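Monalysin (Pseudomonas entomophila, PDB 4MKQ) forms pores in host cell membranes as an aerolysin-like beta-barrel toxin, damaging the Drosophila intestine, here in a form lacking its membrane-spanning segment. Local coordinates at residues Q6-K11 with D17-D22; Y110-I115 with T136-V141. All coordinates share one frame; numbering follows the deposited sequence.

Contact 1: Q6-K11 with D17-D22; sequences QYPTKK and DGYLLD
Pro8 and Lys10 meet the side chain of Tyr19 along its length, Pro8 at the hydroxyl end and the lysine at the root. Aliphatic carbons of Pro8 and Lys10 pack against the tyrosine side chain, and no hydrogen bond links residues 6-11 to 17-22. The prolyl ring crosses the phenol at a slant, with Pro8 CG 3.4 Å from Tyr19 CZ. Beside it, Pro8 CD lies 3.2 Å from Tyr19 OH. The aliphatic part of Lys10 runs at about a right angle to the tyrosine, bringing Lys10 CE within 3.8 Å of Tyr19 CB and 3.9 Å of Tyr19 CG. A bend at chi2 (-73°) turns the lysine chain so that CD and CE lie by Tyr19 CB. The topology is a beta-alpha-beta unit: strand 9-10 leads into helix 13-20, which is followed by strand 29-43, parallel to the first. Tyr19 comes from the last turn of that helix, its ring carried back to strand 9-10 with CG anti to the backbone N (chi1 172°), while its side chain also touches Cys30 and Lys27. Backbone hydrogen bonds join Pro8 and Lys10 to Trp31, and Lys10 also to Asp33. The polar end of Lys10 is held across the subunit interface, where NZ bonds to the carbonyl oxygens of Arg168 and Pro165 of the second subunit.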
ATOM      1  N   GLN A   6     -13.179  30.713   7.000  1.00 37.19           N
ATOM      2  CA  GLN A   6     -14.226  30.553   5.988  1.00 36.32           C
ATOM      3  C   GLN A   6     -14.595  29.087   5.742  1.00 36.88           C
ATOM      4  O   GLN A   6     -15.687  28.822   5.225  1.00 36.63           O
ATOM      5  CB  GLN A   6     -13.815  31.223   4.667  1.00 38.05           C
ATOM      6  CG  GLN A   6     -13.960  32.740   4.664  1.00 59.04           C
ATOM      7  CD  GLN A   6     -13.178  33.368   3.534  1.00 82.21           C
ATOM      8  OE1 GLN A   6     -13.408  33.092   2.347  1.00 78.40           O
ATOM      9  NE2 GLN A   6     -12.236  34.234   3.881  1.00 74.47           N
ATOM     10  N   TYR A   7     -13.687  28.144   6.091  1.00 30.44           N
ATOM     11  CA  TYR A   7     -13.911  26.708   5.913  1.00 28.86           C
ATOM     12  C   TYR A   7     -15.106  26.229   6.745  1.00 31.03           C
ATOM     13  O   TYR A   7     -15.207  26.581   7.924  1.00 30.47           O
ATOM     14  CB  TYR A   7     -12.656  25.881   6.263  1.00 29.30           C
ATOM     15  CG  TYR A   7     -11.441  26.111   5.389  1.00 30.04           C
ATOM     16  CD1 TYR A   7     -11.569  26.313   4.018  1.00 32.14           C
ATOM     17  CD2 TYR A   7     -10.156  26.030   5.916  1.00 30.27           C
ATOM     18  CE1 TYR A   7     -10.450  26.505   3.205  1.00 33.40           C
ATOM     19  CE2 TYR A   7      -9.029  26.216   5.115  1.00 30.82           C
ATOM     20  CZ  TYR A   7      -9.180  26.454   3.759  1.00 38.39           C
ATOM     21  OH  TYR A   7      -8.072  26.634   2.969  1.00 39.30           O
ATOM     22  N   PRO A   8     -16.035  25.444   6.150  1.00 26.40           N
ATOM     23  CA  PRO A   8     -17.192  24.970   6.925  1.00 25.70           C
ATOM     24  C   PRO A   8     -16.841  23.832   7.874  1.00 28.60           C
ATOM     25  O   PRO A   8     -15.727  23.320   7.835  1.00 28.89           O
ATOM     26  CB  PRO A   8     -18.167  24.503   5.843  1.00 27.37           C
ATOM     27  CG  PRO A   8     -17.306  24.062   4.743  1.00 31.67           C
ATOM     28  CD  PRO A   8     -16.081  24.940   4.762  1.00 27.48           C
ATOM     29  N   THR A   9     -17.799  23.444   8.724  1.00 24.22           N
ATOM     30  CA  THR A   9     -17.657  22.348   9.675  1.00 23.54           C
ATOM     31  C   THR A   9     -18.446  21.141   9.147  1.00 26.79           C
ATOM     32  O   THR A   9     -19.588  21.295   8.704  1.00 26.42           O
ATOM     33  CB  THR A   9     -18.097  22.804  11.077  1.00 29.94           C
ATOM     34  OG1 THR A   9     -17.298  23.921  11.467  1.00 31.93           O
ATOM     35  CG2 THR A   9     -17.977  21.703  12.132  1.00 26.93           C
ATOM     36  N   LYS A  10     -17.821  19.952   9.173  1.00 22.28           N
ATOM     37  CA  LYS A  10     -18.451  18.705   8.741  1.00 21.65           C
ATOM     38  C   LYS A  10     -18.403  17.672   9.861  1.00 25.68           C
ATOM     39  O   LYS A  10     -17.491  17.704  10.692  1.00 25.39           O
ATOM     40  CB  LYS A  10     -17.834  18.166   7.433  1.00 23.65           C
ATOM     41  CG  LYS A  10     -18.143  19.005   6.185  1.00 29.56           C
ATOM     42  CD  LYS A  10     -19.585  18.861   5.704  1.00 35.48           C
ATOM     43  CE  LYS A  10     -19.950  19.939   4.718  1.00 44.12           C
ATOM     44  NZ  LYS A  10     -21.415  19.985   4.470  1.00 50.66           N
ATOM     45  N   LYS A  11     -19.404  16.776   9.899  1.00 21.83           N
ATOM     46  CA  LYS A  11     -19.535  15.739  10.920  1.00 21.66           C
ATOM     47  C   LYS A  11     -19.900  14.419  10.236  1.00 27.14           C
ATOM     48  O   LYS A  11     -20.871  14.373   9.482  1.00 27.13           O
ATOM     49  CB  LYS A  11     -20.612  16.161  11.943  1.00 23.47           C
ATOM     50  CG  LYS A  11     -20.642  15.349  13.228  1.00 31.69           C
ATOM     51  CD  LYS A  11     -21.726  15.853  14.167  1.00 36.45           C
ATOM     52  CE  LYS A  11     -21.669  15.171  15.514  1.00 43.14           C
ATOM     53  NZ  LYS A  11     -22.800  15.579  16.389  1.00 49.42           N
ATOM     54  N   ASP A  17     -15.706  13.329   3.496  1.00 25.91           N
ATOM     55  CA  ASP A  17     -15.259  12.841   2.187  1.00 26.20           C
ATOM     56  C   ASP A  17     -16.095  13.442   1.064  1.00 29.62           C
ATOM     57  O   ASP A  17     -15.530  13.911   0.079  1.00 29.57           O
ATOM     58  CB  ASP A  17     -15.289  11.299   2.117  1.00 28.65           C
ATOM     59  CG  ASP A  17     -14.394  10.577   3.113  1.00 43.27           C
ATOM     60  OD1 ASP A  17     -13.445  11.212   3.638  1.00 44.28           O
ATOM     61  OD2 ASP A  17     -14.621   9.371   3.347  1.00 50.85           O
ATOM     62  N   GLY A  18     -17.419  13.455   1.243  1.00 25.65           N
ATOM     63  CA  GLY A  18     -18.375  14.002   0.283  1.00 25.33           C
ATOM     64  C   GLY A  18     -18.141  15.459  -0.060  1.00 29.28           C
ATOM     65  O   GLY A  18     -18.242  15.844  -1.229  1.00 29.36           O
ATOM     66  N   TYR A  19     -17.798  16.272   0.956  1.00 25.28           N
ATOM     67  CA  TYR A  19     -17.522  17.693   0.785  1.00 25.02           C
ATOM     68  C   TYR A  19     -16.169  17.941   0.103  1.00 29.12           C
ATOM     69  O   TYR A  19     -16.102  18.735  -0.837  1.00 28.74           O
ATOM     70  CB  TYR A  19     -17.618  18.447   2.135  1.00 26.08           C
ATOM     71  CG  TYR A  19     -17.165  19.891   2.058  1.00 27.50           C
ATOM     72  CD1 TYR A  19     -17.957  20.860   1.449  1.00 29.31           C
ATOM     73  CD2 TYR A  19     -15.927  20.281   2.562  1.00 28.30           C
ATOM     74  CE1 TYR A  19     -17.527  22.182   1.340  1.00 29.89           C
ATOM     75  CE2 TYR A  19     -15.483  21.597   2.452  1.00 29.23           C
ATOM     76  CZ  TYR A  19     -16.285  22.544   1.836  1.00 36.57           C
ATOM     77  OH  TYR A  19     -15.862  23.845   1.728  1.00 38.12           O
ATOM     78  N   LEU A  20     -15.099  17.289   0.596  1.00 25.92           N
ATOM     79  CA  LEU A  20     -13.733  17.463   0.101  1.00 25.73           C
ATOM     80  C   LEU A  20     -13.467  16.812  -1.247  1.00 31.54           C
ATOM     81  O   LEU A  20     -13.013  17.498  -2.167  1.00 30.79           O
ATOM     82  CB  LEU A  20     -12.691  16.996   1.140  1.00 25.47           C
ATOM     83  CG  LEU A  20     -12.653  17.735   2.483  1.00 29.49           C
ATOM     84  CD1 LEU A  20     -11.675  17.087   3.423  1.00 29.45           C
ATOM     85  CD2 LEU A  20     -12.303  19.200   2.308  1.00 31.06           C
ATOM     86  N   LEU A  21     -13.719  15.490  -1.358  1.00 30.26           N
ATOM     87  CA  LEU A  21     -13.486  14.713  -2.581  1.00 31.15           C
ATOM     88  C   LEU A  21     -14.611  14.915  -3.598  1.00 38.25           C
ATOM     89  O   LEU A  21     -15.254  13.955  -4.035  1.00 38.50           O
ATOM     90  CB  LEU A  21     -13.254  13.217  -2.278  1.00 31.13           C
ATOM     91  CG  LEU A  21     -12.141  12.859  -1.292  1.00 35.34           C
ATOM     92  CD1 LEU A  21     -12.377  11.496  -0.692  1.00 35.46           C
ATOM     93  CD2 LEU A  21     -10.771  12.912  -1.940  1.00 36.79           C
ATOM     94  N   ASP A  22     -14.847  16.179  -3.956  1.00 36.95           N
ATOM     95  CA  ASP A  22     -15.840  16.602  -4.939  1.00 37.78           C
ATOM     96  C   ASP A  22     -15.076  16.779  -6.249  1.00 44.36           C
ATOM     97  O   ASP A  22     -14.179  17.618  -6.318  1.00 44.14           O
ATOM     98  CB  ASP A  22     -16.494  17.935  -4.493  1.00 39.54           C
ATOM     99  CG  ASP A  22     -17.722  18.376  -5.281  1.00 50.49           C
ATOM    100  OD1 ASP A  22     -17.798  18.070  -6.492  1.00 51.22           O
ATOM    101  OD2 ASP A  22     -18.598  19.041  -4.689  1.00 55.88           O
TER

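Contact 2: Y110-I115 with T136-V141; sequences YYLSAI and TVQRNV
Strand 110-115 and helix 136-141 run in roughly opposed directions, their axes at 141° and 9.4 Å apart at closest approach, with the CA atoms of Leu112 and Gln138 the nearest pair, 6.7 Å apart. This is helix-on-sheet packing in the aerolysin-like fold: helix 134-144 lies against the long, twisted sheet that includes strand 106-124. Leu112 carries the strand side of the contact, and a single methyl does the touching. Its CD2 sits 3.8 Å from Val141 CB and equally far from Val141 CG1, the two side chains meeting at a slant. Val141 presents CG1 because that methyl is anti to the backbone N (chi1 176°). The same Leu112 CD2 also lies against the helix backbone, 3.8 Å from Gln138 CA, so one methyl spans neighbouring turns of the helix. Trp134 and Leu142, from the same helix, and Val79, from strand 71-84, also touch Leu112. Val137 and Val141 extend the apolar layer to Phe56 on strand 46-65. Polar contact is confined to a water-mediated bridge beside this apolar patch. Gln138 lies with its chain extended through chi2 (177°), and its NE2 bonds to Trp134 O, one turn back in the helix, which helps fix the amide. The amide oxygen, OE1, is turned to the water: water 1 accepts from Leu112 N at 2.8 Å and is also 2.7 Å from Gln138 OE1, to which it can donate.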
ATOM      1  N   TYR A 110      -0.342  19.297  24.405  1.00 22.75           N
ATOM      2  CA  TYR A 110      -1.316  19.532  23.345  1.00 21.69           C
ATOM      3  C   TYR A 110      -0.610  19.609  22.008  1.00 25.49           C
ATOM      4  O   TYR A 110       0.263  20.454  21.815  1.00 25.91           O
ATOM      5  CB  TYR A 110      -2.125  20.813  23.622  1.00 22.02           C
ATOM      6  CG  TYR A 110      -3.091  20.678  24.777  1.00 22.45           C
ATOM      7  CD1 TYR A 110      -2.654  20.794  26.093  1.00 24.31           C
ATOM      8  CD2 TYR A 110      -4.446  20.465  24.554  1.00 22.62           C
ATOM      9  CE1 TYR A 110      -3.540  20.664  27.160  1.00 25.43           C
ATOM     10  CE2 TYR A 110      -5.345  20.356  25.613  1.00 23.11           C
ATOM     11  CZ  TYR A 110      -4.887  20.455  26.915  1.00 30.38           C
ATOM     12  OH  TYR A 110      -5.764  20.344  27.961  1.00 31.12           O
ATOM     13  N   TYR A 111      -0.960  18.696  21.102  1.00 21.30           N
ATOM     14  CA  TYR A 111      -0.375  18.590  19.764  1.00 20.51           C
ATOM     15  C   TYR A 111      -1.393  18.012  18.768  1.00 23.99           C
ATOM     16  O   TYR A 111      -2.451  17.523  19.170  1.00 22.62           O
ATOM     17  CB  TYR A 111       0.928  17.750  19.803  1.00 20.87           C
ATOM     18  CG  TYR A 111       0.710  16.275  20.074  1.00 20.96           C
ATOM     19  CD1 TYR A 111       0.563  15.799  21.374  1.00 22.23           C
ATOM     20  CD2 TYR A 111       0.674  15.352  19.033  1.00 21.41           C
ATOM     21  CE1 TYR A 111       0.358  14.445  21.629  1.00 21.63           C
ATOM     22  CE2 TYR A 111       0.464  13.996  19.276  1.00 22.16           C
ATOM     23  CZ  TYR A 111       0.306  13.548  20.576  1.00 28.76           C
ATOM     24  OH  TYR A 111       0.106  12.213  20.820  1.00 31.34           O
ATOM     25  N   LEU A 112      -1.042  18.043  17.477  1.00 21.62           N
ATOM     26  CA  LEU A 112      -1.858  17.553  16.368  1.00 22.12           C
ATOM     27  C   LEU A 112      -1.171  16.406  15.624  1.00 27.73           C
ATOM     28  O   LEU A 112       0.050  16.411  15.469  1.00 28.28           O
ATOM     29  CB  LEU A 112      -2.094  18.716  15.384  1.00 22.11           C
ATOM     30  CG  LEU A 112      -3.435  19.458  15.377  1.00 26.20           C
ATOM     31  CD1 LEU A 112      -3.913  19.826  16.769  1.00 25.94           C
ATOM     32  CD2 LEU A 112      -3.331  20.700  14.531  1.00 28.15           C
ATOM     33  N   SER A 113      -1.959  15.438  15.145  1.00 25.00           N
ATOM     34  CA  SER A 113      -1.471  14.320  14.334  1.00 24.85           C
ATOM     35  C   SER A 113      -2.330  14.190  13.080  1.00 29.76           C
ATOM     36  O   SER A 113      -3.506  14.554  13.096  1.00 28.62           O
ATOM     37  CB  SER A 113      -1.440  13.016  15.125  1.00 27.35           C
ATOM     38  OG  SER A 113      -2.702  12.369  15.146  1.00 35.07           O
ATOM     39  N   ALA A 114      -1.734  13.691  11.995  1.00 28.44           N
ATOM     40  CA  ALA A 114      -2.411  13.531  10.717  1.00 28.88           C
ATOM     41  C   ALA A 114      -2.431  12.076  10.253  1.00 34.63           C
ATOM     42  O   ALA A 114      -1.414  11.382  10.325  1.00 34.47           O
ATOM     43  CB  ALA A 114      -1.744  14.413   9.679  1.00 29.56           C
ATOM     44  N   ILE A 115      -3.603  11.622   9.785  1.00 32.41           N
ATOM     45  CA  ILE A 115      -3.825  10.274   9.261  1.00 32.64           C
ATOM     46  C   ILE A 115      -4.368  10.379   7.832  1.00 37.34           C
ATOM     47  O   ILE A 115      -5.412  10.997   7.607  1.00 36.68           O
ATOM     48  CB  ILE A 115      -4.724   9.410  10.205  1.00 35.90           C
ATOM     49  CG1 ILE A 115      -3.936   8.987  11.471  1.00 36.56           C
ATOM     50  CG2 ILE A 115      -5.312   8.180   9.475  1.00 36.82           C
ATOM     51  CD1 ILE A 115      -4.708   8.146  12.538  1.00 43.69           C
ATOM     52  N   THR A 136       1.056  24.774   7.790  1.00 31.00           N
ATOM     53  CA  THR A 136      -0.009  25.786   7.821  1.00 30.15           C
ATOM     54  C   THR A 136      -1.205  25.294   8.649  1.00 32.81           C
ATOM     55  O   THR A 136      -1.737  26.058   9.459  1.00 32.85           O
ATOM     56  CB  THR A 136      -0.392  26.197   6.385  1.00 36.79           C
ATOM     57  OG1 THR A 136       0.775  26.669   5.711  1.00 37.40           O
ATOM     58  CG2 THR A 136      -1.464  27.275   6.340  1.00 34.17           C
ATOM     59  N   VAL A 137      -1.615  24.020   8.442  1.00 27.49           N
ATOM     60  CA  VAL A 137      -2.722  23.365   9.145  1.00 26.20           C
ATOM     61  C   VAL A 137      -2.486  23.402  10.662  1.00 29.96           C
ATOM     62  O   VAL A 137      -3.343  23.897  11.384  1.00 29.87           O
ATOM     63  CB  VAL A 137      -3.004  21.938   8.593  1.00 28.94           C
ATOM     64  CG1 VAL A 137      -4.002  21.175   9.464  1.00 28.23           C
ATOM     65  CG2 VAL A 137      -3.494  22.004   7.150  1.00 28.53           C
ATOM     66  N   GLN A 138      -1.307  22.948  11.127  1.00 26.48           N
ATOM     67  CA  GLN A 138      -0.922  22.945  12.545  1.00 26.25           C
ATOM     68  C   GLN A 138      -0.925  24.340  13.168  1.00 30.79           C
ATOM     69  O   GLN A 138      -1.352  24.492  14.318  1.00 30.50           O
ATOM     70  CB  GLN A 138       0.452  22.299  12.739  1.00 27.23           C
ATOM     71  CG  GLN A 138       0.438  20.787  12.646  1.00 29.98           C
ATOM     72  CD  GLN A 138       1.826  20.231  12.768  1.00 37.90           C
ATOM     73  OE1 GLN A 138       2.231  19.740  13.821  1.00 32.35           O
ATOM     74  NE2 GLN A 138       2.587  20.304  11.690  1.00 27.64           N
ATOM     75  N   ARG A 139      -0.450  25.352  12.408  1.00 27.58           N
ATOM     76  CA  ARG A 139      -0.379  26.752  12.829  1.00 27.81           C
ATOM     77  C   ARG A 139      -1.779  27.351  13.015  1.00 32.12           C
ATOM     78  O   ARG A 139      -2.032  28.039  14.006  1.00 32.06           O
ATOM     79  CB  ARG A 139       0.415  27.566  11.802  1.00 29.31           C
ATOM     80  CG  ARG A 139       1.191  28.738  12.403  1.00 44.02           C
ATOM     81  CD  ARG A 139       1.890  29.586  11.350  1.00 57.67           C
ATOM     82  NE  ARG A 139       2.803  28.810  10.505  1.00 68.76           N
ATOM     83  CZ  ARG A 139       2.633  28.613   9.200  1.00 86.84           C
ATOM     84  NH1 ARG A 139       1.591  29.145   8.571  1.00 74.57           N
ATOM     85  NH2 ARG A 139       3.509  27.893   8.513  1.00 76.47           N
ATOM     86  N   ASN A 140      -2.686  27.085  12.068  1.00 28.52           N
ATOM     87  CA  ASN A 140      -4.046  27.597  12.128  1.00 28.21           C
ATOM     88  C   ASN A 140      -4.946  26.840  13.086  1.00 31.43           C
ATOM     89  O   ASN A 140      -5.649  27.475  13.864  1.00 31.97           O
ATOM     90  CB  ASN A 140      -4.665  27.675  10.745  1.00 30.77           C
ATOM     91  CG  ASN A 140      -4.476  29.027  10.107  1.00 62.80           C
ATOM     92  OD1 ASN A 140      -5.305  29.932  10.272  1.00 59.90           O
ATOM     93  ND2 ASN A 140      -3.374  29.200   9.381  1.00 53.93           N
ATOM     94  N   VAL A 141      -4.920  25.501  13.052  1.00 26.13           N
ATOM     95  CA  VAL A 141      -5.784  24.674  13.891  1.00 25.14           C
ATOM     96  C   VAL A 141      -5.376  24.723  15.377  1.00 28.51           C
ATOM     97  O   VAL A 141      -6.209  25.096  16.205  1.00 28.38           O
ATOM     98  CB  VAL A 141      -5.926  23.219  13.352  1.00 28.30           C
ATOM     99  CG1 VAL A 141      -6.754  22.354  14.293  1.00 27.82           C
ATOM    100  CG2 VAL A 141      -6.532  23.206  11.950  1.00 27.85           C
TER
HETATM  101  O   HOH W   1       0.984  19.519  16.242  1.00 26.16           O

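How the contacts relate
Contact 1 comes first along the chain and is complete before contact 2 begins. Their centres lie about 17 Å apart; the nearest atoms are about 7 Å apart, so the two do not touch. Both reach the same mixed sheet, where strand 9-10 is an outermost strand within the chain and strand 106-124 lies inside the other edge. Strand 46-65 lies between and meets both: Leu20 and Leu21 touch its Leu59, while Val137 and Val141 touch its Phe56. Contact 1 is a surface contact beside the second subunit, and contact 2 is buried near the chain centre. Helices 13-20 and 134-144 thus pack on one shared beta framework of the aerolysin-like toxin.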